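Local coordinates for protein alpha-1,6-mannanase (Bacteroides thetaiotaomicron, PDB 4V1S) that probably hydrolyses alpha-1,6-mannosidic linkages in mannans, as a glycoside hydrolase of family GH76, at residues F80-I85 with N145-I150; D114-P119 with T129-A134; N181-G186 with D249-A254. One frame throughout, in Å; residues are numbered along the deposited sequence.

Overall arrangement
Following the chain from the N terminus, the first segment to make one of these contacts is 80-85, at the start of helix 81-97. Interaction 1 joins it to helix 142-159, closing a loop of some 60 residues. Interaction 2 lies within that loop. It closes a much shorter one around the hairpin 117-121/124-127 and sets the chain beyond the hairpin against its beginning. The two contacts touch: Ile81 N lies 2.8 Å from Thr129 O, a probable hydrogen bond, and Phe80 packs on Leu130. Interaction 3 follows in series. It ties the loop after helix 162-177 to the end of strand 246-252. Its centre is about 23 Å from that of interaction 1.

Interaction 1 (F80-I85 with N145-I150); sequences FIWGNI and NGWTAI
Thr148 OG1 is hydrogen-bonded to the carbonyl O of Glu144, one turn back on its own helix, and Ile85 closes on it from the neighbouring helix. The axes of the short helical pieces 81-85 and 145-150 approach to 10.1 Å and run at 21° in the same N-to-C sense. This is consistent with two helices of one layer of the alpha/alpha barrel of family GH76. Ile85 CD1 comes to 3.3 Å from Thr148 OG1, and Ile85 CG1 also lies against it. Ile81 CD1 meets the same oxygen from one turn earlier, at 4.0 Å. The hydroxyl is thus buried among methyl and methylene groups, with its polar need met inside its own helix. Ile85 CD1 also touches Trp147 CB at 3.7 Å. The CG2 branch of Ile85 turns to the backbone instead, with Trp147 O 3.8 Å away.

The second half of the contact is aromatic. Trp82 has CG anti to the backbone N (chi1 -166°), and its indole brings an edge to the face of Trp147. The planes stand at 63°, and the Trp82 five-membered ring and Trp147 six-membered ring have centroids 4.5 Å apart. Outside the two segments, Phe269 meets Trp147 edge-to-face, and Tyr314 meets the Trp82 ring. Trp147 NE1 is hydrogen-bonded to a bound glycerol, probably from the crystallisation liquor, though it may mark a pocket. Trp82 NE1 sits over the face of Trp147, displaced toward the rim, with Trp147 CH2 its nearest atom at 3.3 Å.

Interaction 2 (D114-P119 with T129-A134); sequences DNYWHP and TLPTSA
Tyr116 lies beside Pro131, the two side chains pointing the same way. Pro131 CG stands over one face of the phenol ring, toward its rim, 4.1 Å from the centroid: a CH-pi contact. Pro131 CD comes closer to one ring atom, Tyr116 CE2, at 3.5 Å. Thr129 O approaches the edge of the ring in its plane, while the carbonyl carbon of Leu130 lies near Tyr116 CD2. The ring is therefore bordered by three successive residues. Its OH is hydrogen-bonded to Ser79 O.

Thr132 carries the middle of the contact. Its N-H gives the one hydrogen bond across the segments, to Asn115 O, 2.9 Å away. The bond is nearly straight, 164° at the hydrogen, and lies in the carbonyl plane. Pro131 CA adds a CA-H...O contact to Asn115 O. Asn115 sits in a type I beta turn from Asp114 to Trp117. That turn leads from helix 99-114 into the beta hairpin 117-121/124-127, and segment 129-134 is the chain leaving the hairpin, brought back over its entrance.

Thr132 CG2 sits between the backbone N and the carbonyl carbon, a crowded position, where it packs on Tyr116 O at 3.6 Å and on His118 CB. Thr132 OG1, anti to the backbone N, instead meets the edge of the His118 imidazole, at 3.4 Å from CD2. Over one face of that ring pass Ser133 C and Ala134 N. Ser133 O is close to His118 NE2, but the angle is too poor for a hydrogen bond. NE2 is hydrogen-bonded to Lys136 O, and ND1 to the backbone N of Asn120, which fixes the ring's rotation. At the outer end Pro119 CG touches Ala134 CB at 3.7 Å.

Interaction 3 (N181-G186 with D249-A254); sequences NVLGGG and DAKMVA
Leu183 reaches across to strand 246-252. Its CB points toward the strand, and CG, anti to the carbonyl carbon (chi1 -62°), comes to 4.2 Å from Val253 CG2. There the chain forks. CD1 lies 3.7 Å from Lys251 O and 3.9 Å from Lys251 CG, and also touches Val253 CG2. CD2 turns to the next peptide, with Met252 O 3.9 Å away and Val253 CA a little farther. The two methyl groups thus meet successive residues, from Lys251 to Val253 just past the strand's end. Val182 adds CG1, which meets Val253 CG1 at 3.7 Å, the two side chains crossing at about a right angle. No hydrogen bond joins the segments. An alanine in place of Leu183 would probably leave a gap against Val253 and the stem of Lys251, since CG and both methyl groups would be gone.

The polar hold lies beside this packing. Lys200 NZ, on strand 199-201, is hydrogen-bonded to the carbonyl oxygens of Val182, Gly185 and Gly186. The loop follows helix 162-177 and packs on the end of strand 246-252, which is paired with strand 199-201, while Leu183 O is hydrogen-bonded to Trp234 NE1 of helix 222-239.

Interaction 1 (F80-I85 with N145-I150)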
loop_
_atom_site.group_PDB
_atom_site.type_symbol
_atom_site.label_atom_id
_atom_site.label_comp_id
_atom_site.label_asym_id
_atom_site.label_seq_id
_atom_site.Cartn_x
_atom_site.Cartn_y
_atom_site.Cartn_z
ATOM N N PHE A 80 0.699 -13.113 -7.971
ATOM C CA PHE A 80 1.412 -11.894 -8.259
ATOM C C PHE A 80 1.894 -11.286 -6.953
ATOM O O PHE A 80 1.388 -11.588 -5.880
ATOM C CB PHE A 80 0.521 -10.909 -8.990
ATOM C CG PHE A 80 0.085 -11.376 -10.357
ATOM C CD1 PHE A 80 0.982 -11.436 -11.401
ATOM C CD2 PHE A 80 -1.232 -11.737 -10.601
ATOM C CE1 PHE A 80 0.607 -11.873 -12.649
ATOM C CE2 PHE A 80 -1.625 -12.154 -11.860
ATOM C CZ PHE A 80 -0.698 -12.217 -12.885
ATOM N N ILE A 81 2.901 -10.433 -7.049
ATOM C CA ILE A 81 3.540 -9.915 -5.852
ATOM C C ILE A 81 2.557 -9.128 -4.954
ATOM O O ILE A 81 2.657 -9.165 -3.701
ATOM C CB ILE A 81 4.806 -9.101 -6.216
ATOM C CG1 ILE A 81 5.692 -8.909 -5.001
ATOM C CG2 ILE A 81 4.455 -7.758 -6.850
ATOM C CD1 ILE A 81 7.031 -8.282 -5.336
ATOM N N TRP A 82 1.600 -8.434 -5.580
ATOM C CA TRP A 82 0.779 -7.439 -4.836
ATOM C C TRP A 82 0.132 -8.009 -3.558
ATOM O O TRP A 82 0.234 -7.425 -2.501
ATOM C CB TRP A 82 -0.301 -6.898 -5.782
ATOM C CG TRP A 82 -0.997 -5.678 -5.333
ATOM C CD1 TRP A 82 -0.921 -5.057 -4.131
ATOM C CD2 TRP A 82 -1.948 -4.963 -6.103
ATOM N NE1 TRP A 82 -1.749 -3.946 -4.116
ATOM C CE2 TRP A 82 -2.399 -3.875 -5.317
ATOM C CE3 TRP A 82 -2.477 -5.137 -7.384
ATOM C CZ2 TRP A 82 -3.344 -2.978 -5.771
ATOM C CZ3 TRP A 82 -3.389 -4.208 -7.851
ATOM C CH2 TRP A 82 -3.830 -3.163 -7.039
ATOM N N GLY A 83 -0.561 -9.151 -3.658
ATOM C CA GLY A 83 -1.252 -9.691 -2.485
ATOM C C GLY A 83 -0.311 -10.036 -1.358
ATOM O O GLY A 83 -0.670 -9.945 -0.202
ATOM N N ASN A 84 0.919 -10.432 -1.716
ATOM C CA ASN A 84 1.939 -10.705 -0.737
ATOM C C ASN A 84 2.435 -9.470 -0.028
ATOM O O ASN A 84 2.914 -9.552 1.108
ATOM C CB ASN A 84 3.157 -11.386 -1.402
ATOM C CG ASN A 84 2.793 -12.718 -2.015
ATOM O OD1 ASN A 84 2.730 -13.737 -1.334
ATOM N ND2 ASN A 84 2.463 -12.696 -3.279
ATOM N N ILE A 85 2.328 -8.313 -0.684
ATOM C CA ILE A 85 2.734 -7.042 -0.043
ATOM C C ILE A 85 1.827 -6.733 1.131
ATOM O O ILE A 85 2.276 -6.261 2.190
ATOM C CB ILE A 85 2.763 -5.894 -1.079
ATOM C CG1 ILE A 85 3.761 -6.235 -2.221
ATOM C CG2 ILE A 85 3.106 -4.567 -0.436
ATOM C CD1 ILE A 85 3.753 -5.222 -3.354
ATOM N N ASN A 145 7.522 -2.139 -6.954
ATOM C CA ASN A 145 8.753 -1.945 -6.198
ATOM C C ASN A 145 8.620 -0.913 -5.084
ATOM O O ASN A 145 9.206 -1.087 -4.014
ATOM C CB ASN A 145 9.968 -1.682 -7.123
ATOM C CG ASN A 145 10.536 -2.995 -7.639
ATOM O OD1 ASN A 145 11.460 -3.542 -7.063
ATOM N ND2 ASN A 145 9.901 -3.557 -8.661
ATOM N N GLY A 146 7.852 0.147 -5.332
ATOM C CA GLY A 146 7.573 1.168 -4.324
ATOM C C GLY A 146 6.672 0.703 -3.207
ATOM O O GLY A 146 6.952 0.928 -2.034
ATOM N N TRP A 147 5.602 -0.009 -3.560
ATOM C CA TRP A 147 4.777 -0.623 -2.543
ATOM C C TRP A 147 5.580 -1.503 -1.626
ATOM O O TRP A 147 5.382 -1.525 -0.408
ATOM C CB TRP A 147 3.711 -1.514 -3.199
ATOM C CG TRP A 147 2.455 -0.927 -3.834
ATOM C CD1 TRP A 147 2.310 -0.366 -5.088
ATOM C CD2 TRP A 147 1.138 -0.996 -3.283
ATOM N NE1 TRP A 147 0.989 -0.066 -5.326
ATOM C CE2 TRP A 147 0.243 -0.456 -4.248
ATOM C CE3 TRP A 147 0.618 -1.475 -2.071
ATOM C CZ2 TRP A 147 -1.149 -0.395 -4.037
ATOM C CZ3 TRP A 147 -0.757 -1.389 -1.858
ATOM C CH2 TRP A 147 -1.622 -0.864 -2.845
ATOM N N THR A 148 6.509 -2.260 -2.229
ATOM C CA THR A 148 7.319 -3.220 -1.472
ATOM C C THR A 148 8.342 -2.484 -0.603
ATOM O O THR A 148 8.486 -2.797 0.582
ATOM C CB THR A 148 8.022 -4.216 -2.407
ATOM O OG1 THR A 148 7.028 -4.904 -3.183
ATOM C CG2 THR A 148 8.844 -5.203 -1.650
ATOM N N ALA A 149 8.993 -1.456 -1.175
ATOM C CA ALA A 149 9.948 -0.649 -0.433
ATOM C C ALA A 149 9.346 -0.061 0.846
ATOM O O ALA A 149 9.987 -0.056 1.878
ATOM C CB ALA A 149 10.521 0.454 -1.320
ATOM N N ILE A 150 8.117 0.418 0.770
ATOM C CA ILE A 150 7.400 0.945 1.935
ATOM C C ILE A 150 7.360 -0.122 3.015
ATOM O O ILE A 150 7.736 0.141 4.150
ATOM C CB ILE A 150 5.983 1.384 1.524
ATOM C CG1 ILE A 150 6.031 2.675 0.691
ATOM C CG2 ILE A 150 5.121 1.641 2.744
ATOM C CD1 ILE A 150 4.783 2.842 -0.176
#

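Interaction 2 (D114-P119 with T129-A134)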
loop_
_atom_site.group_PDB
_atom_site.type_symbol
_atom_site.label_atom_id
_atom_site.label_comp_id
_atom_site.label_asym_id
_atom_site.label_seq_id
_atom_site.Cartn_x
_atom_site.Cartn_y
_atom_site.Cartn_z
ATOM N N ASP A 114 12.054 -12.947 -1.616
ATOM C CA ASP A 114 13.294 -13.242 -2.361
ATOM C C ASP A 114 13.001 -14.061 -3.675
ATOM O O ASP A 114 13.741 -13.963 -4.653
ATOM C CB ASP A 114 14.298 -13.986 -1.470
ATOM C CG ASP A 114 15.138 -13.059 -0.535
ATOM O OD1 ASP A 114 15.225 -11.789 -0.710
ATOM O OD2 ASP A 114 15.759 -13.670 0.390
ATOM N N ASN A 115 11.917 -14.846 -3.674
ATOM C CA ASN A 115 11.515 -15.587 -4.877
ATOM C C ASN A 115 11.155 -14.662 -6.004
ATOM O O ASN A 115 11.217 -15.068 -7.156
ATOM C CB ASN A 115 10.371 -16.521 -4.622
ATOM C CG ASN A 115 10.750 -17.647 -3.685
ATOM O OD1 ASN A 115 11.806 -18.259 -3.819
ATOM N ND2 ASN A 115 9.874 -17.938 -2.739
ATOM N N TYR A 116 10.710 -13.452 -5.675
ATOM C CA TYR A 116 10.341 -12.440 -6.669
ATOM C C TYR A 116 11.471 -11.466 -7.023
ATOM O O TYR A 116 11.292 -10.589 -7.879
ATOM C CB TYR A 116 9.139 -11.641 -6.165
ATOM C CG TYR A 116 7.858 -12.442 -5.948
ATOM C CD1 TYR A 116 7.701 -13.276 -4.857
ATOM C CD2 TYR A 116 6.812 -12.373 -6.843
ATOM C CE1 TYR A 116 6.540 -13.969 -4.636
ATOM C CE2 TYR A 116 5.629 -13.056 -6.610
ATOM C CZ TYR A 116 5.517 -13.898 -5.552
ATOM O OH TYR A 116 4.351 -14.603 -5.373
ATOM N N TRP A 117 12.605 -11.557 -6.316
ATOM C CA TRP A 117 13.705 -10.611 -6.541
ATOM C C TRP A 117 14.551 -11.038 -7.712
ATOM O O TRP A 117 15.024 -12.181 -7.768
ATOM C CB TRP A 117 14.571 -10.555 -5.303
ATOM C CG TRP A 117 15.762 -9.648 -5.385
ATOM C CD1 TRP A 117 17.052 -10.015 -5.536
ATOM C CD2 TRP A 117 15.748 -8.218 -5.319
ATOM N NE1 TRP A 117 17.863 -8.920 -5.513
ATOM C CE2 TRP A 117 17.092 -7.796 -5.411
ATOM C CE3 TRP A 117 14.726 -7.243 -5.208
ATOM C CZ2 TRP A 117 17.466 -6.466 -5.317
ATOM C CZ3 TRP A 117 15.108 -5.932 -5.146
ATOM C CH2 TRP A 117 16.480 -5.550 -5.224
ATOM N N HIS A 118 14.800 -10.086 -8.608
ATOM C CA HIS A 118 15.743 -10.290 -9.685
ATOM C C HIS A 118 17.008 -9.496 -9.419
ATOM O O HIS A 118 16.948 -8.298 -9.333
ATOM C CB HIS A 118 15.149 -9.909 -11.043
ATOM C CG HIS A 118 15.811 -10.593 -12.194
ATOM N ND1 HIS A 118 17.140 -10.402 -12.516
ATOM C CD2 HIS A 118 15.335 -11.486 -13.094
ATOM C CE1 HIS A 118 17.453 -11.150 -13.553
ATOM N NE2 HIS A 118 16.370 -11.800 -13.937
ATOM N N PRO A 119 18.168 -10.178 -9.327
ATOM C CA PRO A 119 19.407 -9.468 -8.921
ATOM C C PRO A 119 20.035 -8.638 -10.030
ATOM O O PRO A 119 20.872 -7.814 -9.757
ATOM C CB PRO A 119 20.354 -10.593 -8.550
ATOM C CG PRO A 119 19.885 -11.754 -9.352
ATOM C CD PRO A 119 18.388 -11.624 -9.441
ATOM N N THR A 129 6.883 -9.114 -10.882
ATOM C CA THR A 129 5.503 -9.320 -10.557
ATOM C C THR A 129 5.213 -10.788 -10.201
ATOM O O THR A 129 4.295 -11.082 -9.437
ATOM C CB THR A 129 4.590 -8.847 -11.693
ATOM O OG1 THR A 129 3.287 -8.583 -11.167
ATOM C CG2 THR A 129 4.572 -9.807 -12.861
ATOM N N LEU A 130 6.011 -11.692 -10.746
ATOM C CA LEU A 130 5.926 -13.117 -10.448
ATOM C C LEU A 130 7.304 -13.650 -10.054
ATOM O O LEU A 130 8.319 -13.002 -10.280
ATOM C CB LEU A 130 5.411 -13.858 -11.687
ATOM C CG LEU A 130 3.914 -13.745 -12.004
ATOM C CD1 LEU A 130 3.611 -14.195 -13.420
ATOM C CD2 LEU A 130 3.068 -14.519 -10.998
ATOM N N PRO A 131 7.352 -14.856 -9.463
ATOM C CA PRO A 131 8.640 -15.409 -9.129
ATOM C C PRO A 131 9.584 -15.440 -10.315
ATOM O O PRO A 131 9.171 -15.713 -11.445
ATOM C CB PRO A 131 8.296 -16.812 -8.644
ATOM C CG PRO A 131 6.958 -16.610 -7.975
ATOM C CD PRO A 131 6.250 -15.660 -8.927
ATOM N N THR A 132 10.847 -15.157 -10.030
ATOM C CA THR A 132 11.868 -15.050 -11.060
ATOM C C THR A 132 13.205 -15.465 -10.461
ATOM O O THR A 132 13.298 -15.852 -9.302
ATOM C CB THR A 132 11.906 -13.601 -11.622
ATOM O OG1 THR A 132 12.643 -13.547 -12.847
ATOM C CG2 THR A 132 12.473 -12.630 -10.618
ATOM N N SER A 133 14.220 -15.453 -11.296
ATOM C CA SER A 133 15.595 -15.721 -10.869
ATOM C C SER A 133 16.537 -15.119 -11.880
ATOM O O SER A 133 16.133 -14.686 -12.967
ATOM C CB SER A 133 15.840 -17.227 -10.731
ATOM O OG SER A 133 15.594 -17.908 -11.944
ATOM N N ALA A 134 17.821 -15.124 -11.527
ATOM C CA ALA A 134 18.843 -14.426 -12.312
ATOM C C ALA A 134 18.921 -14.781 -13.791
ATOM O O ALA A 134 19.398 -13.958 -14.597
ATOM C CB ALA A 134 20.199 -14.654 -11.700
#

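Interaction 3 (N181-G186 with D249-A254)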
loop_
_atom_site.group_PDB
_atom_site.type_symbol
_atom_site.label_atom_id
_atom_site.label_comp_id
_atom_site.label_asym_id
_atom_site.label_seq_id
_atom_site.Cartn_x
_atom_site.Cartn_y
_atom_site.Cartn_z
ATOM N N ASN A 181 13.179 12.409 -17.841
ATOM C CA ASN A 181 12.554 13.658 -18.285
ATOM C C ASN A 181 11.553 13.551 -19.434
ATOM O O ASN A 181 11.111 14.557 -19.960
ATOM C CB ASN A 181 13.627 14.718 -18.539
ATOM C CG ASN A 181 14.025 15.426 -17.268
ATOM O OD1 ASN A 181 15.218 15.581 -16.949
ATOM N ND2 ASN A 181 13.026 15.865 -16.525
ATOM N N VAL A 182 11.170 12.330 -19.801
ATOM C CA VAL A 182 10.031 12.137 -20.719
ATOM C C VAL A 182 8.825 12.688 -19.973
ATOM O O VAL A 182 8.665 12.442 -18.779
ATOM C CB VAL A 182 9.926 10.660 -21.122
ATOM C CG1 VAL A 182 8.659 10.370 -21.918
ATOM C CG2 VAL A 182 11.178 10.270 -21.927
ATOM N N LEU A 183 8.022 13.493 -20.668
ATOM C CA LEU A 183 6.924 14.254 -20.050
ATOM C C LEU A 183 7.370 15.258 -18.987
ATOM O O LEU A 183 6.531 15.792 -18.250
ATOM C CB LEU A 183 5.849 13.314 -19.460
ATOM C CG LEU A 183 5.137 12.420 -20.478
ATOM C CD1 LEU A 183 4.099 11.545 -19.795
ATOM C CD2 LEU A 183 4.484 13.216 -21.595
ATOM N N GLY A 184 8.673 15.523 -18.902
ATOM C CA GLY A 184 9.200 16.483 -17.950
ATOM C C GLY A 184 9.477 15.949 -16.563
ATOM O O GLY A 184 9.867 16.696 -15.678
ATOM N N GLY A 185 9.332 14.638 -16.393
ATOM C CA GLY A 185 9.481 14.021 -15.089
ATOM C C GLY A 185 8.534 12.856 -14.938
ATOM O O GLY A 185 7.940 12.393 -15.896
ATOM N N GLY A 186 8.393 12.373 -13.708
ATOM C CA GLY A 186 7.483 11.266 -13.445
ATOM C C GLY A 186 8.091 9.922 -13.785
ATOM O O GLY A 186 9.208 9.827 -14.329
ATOM N N ASP A 249 -5.129 9.558 -12.947
ATOM C CA ASP A 249 -4.443 8.262 -12.922
ATOM C C ASP A 249 -3.075 8.240 -13.603
ATOM O O ASP A 249 -2.124 7.695 -13.058
ATOM C CB ASP A 249 -5.306 7.160 -13.545
ATOM C CG ASP A 249 -4.793 5.777 -13.204
ATOM O OD1 ASP A 249 -4.739 5.483 -12.019
ATOM O OD2 ASP A 249 -4.453 4.995 -14.110
ATOM N N ALA A 250 -2.973 8.828 -14.792
ATOM C CA ALA A 250 -1.775 8.646 -15.603
ATOM C C ALA A 250 -1.744 9.655 -16.730
ATOM O O ALA A 250 -2.771 10.239 -17.078
ATOM C CB ALA A 250 -1.737 7.244 -16.172
ATOM N N LYS A 251 -0.553 9.851 -17.278
ATOM C CA LYS A 251 -0.345 10.710 -18.437
ATOM C C LYS A 251 0.348 9.875 -19.519
ATOM O O LYS A 251 1.344 9.211 -19.256
ATOM C CB LYS A 251 0.476 11.938 -18.066
ATOM C CG LYS A 251 0.566 12.987 -19.151
ATOM C CD LYS A 251 1.139 14.258 -18.567
ATOM C CE LYS A 251 1.372 15.341 -19.588
ATOM N NZ LYS A 251 0.190 16.209 -19.652
ATOM N N MET A 252 -0.230 9.903 -20.723
ATOM C CA MET A 252 0.254 9.107 -21.855
ATOM C C MET A 252 1.460 9.771 -22.490
ATOM O O MET A 252 1.479 10.974 -22.721
ATOM C CB MET A 252 -0.830 8.946 -22.919
ATOM C CG MET A 252 -2.123 8.316 -22.426
ATOM S SD MET A 252 -1.891 6.667 -21.723
ATOM C CE MET A 252 -2.320 6.960 -20.017
ATOM N N VAL A 253 2.483 8.981 -22.761
ATOM C CA VAL A 253 3.711 9.528 -23.325
ATOM C C VAL A 253 3.545 9.995 -24.775
ATOM O O VAL A 253 4.123 11.010 -25.168
ATOM C CB VAL A 253 4.854 8.509 -23.184
ATOM C CG1 VAL A 253 6.035 8.852 -24.078
ATOM C CG2 VAL A 253 5.281 8.419 -21.728
ATOM N N ALA A 254 2.727 9.294 -25.547
ATOM C CA ALA A 254 2.581 9.581 -26.976
ATOM C C ALA A 254 2.076 10.996 -27.231
ATOM O O ALA A 254 2.602 11.716 -28.085
ATOM C CB ALA A 254 1.638 8.578 -27.611
#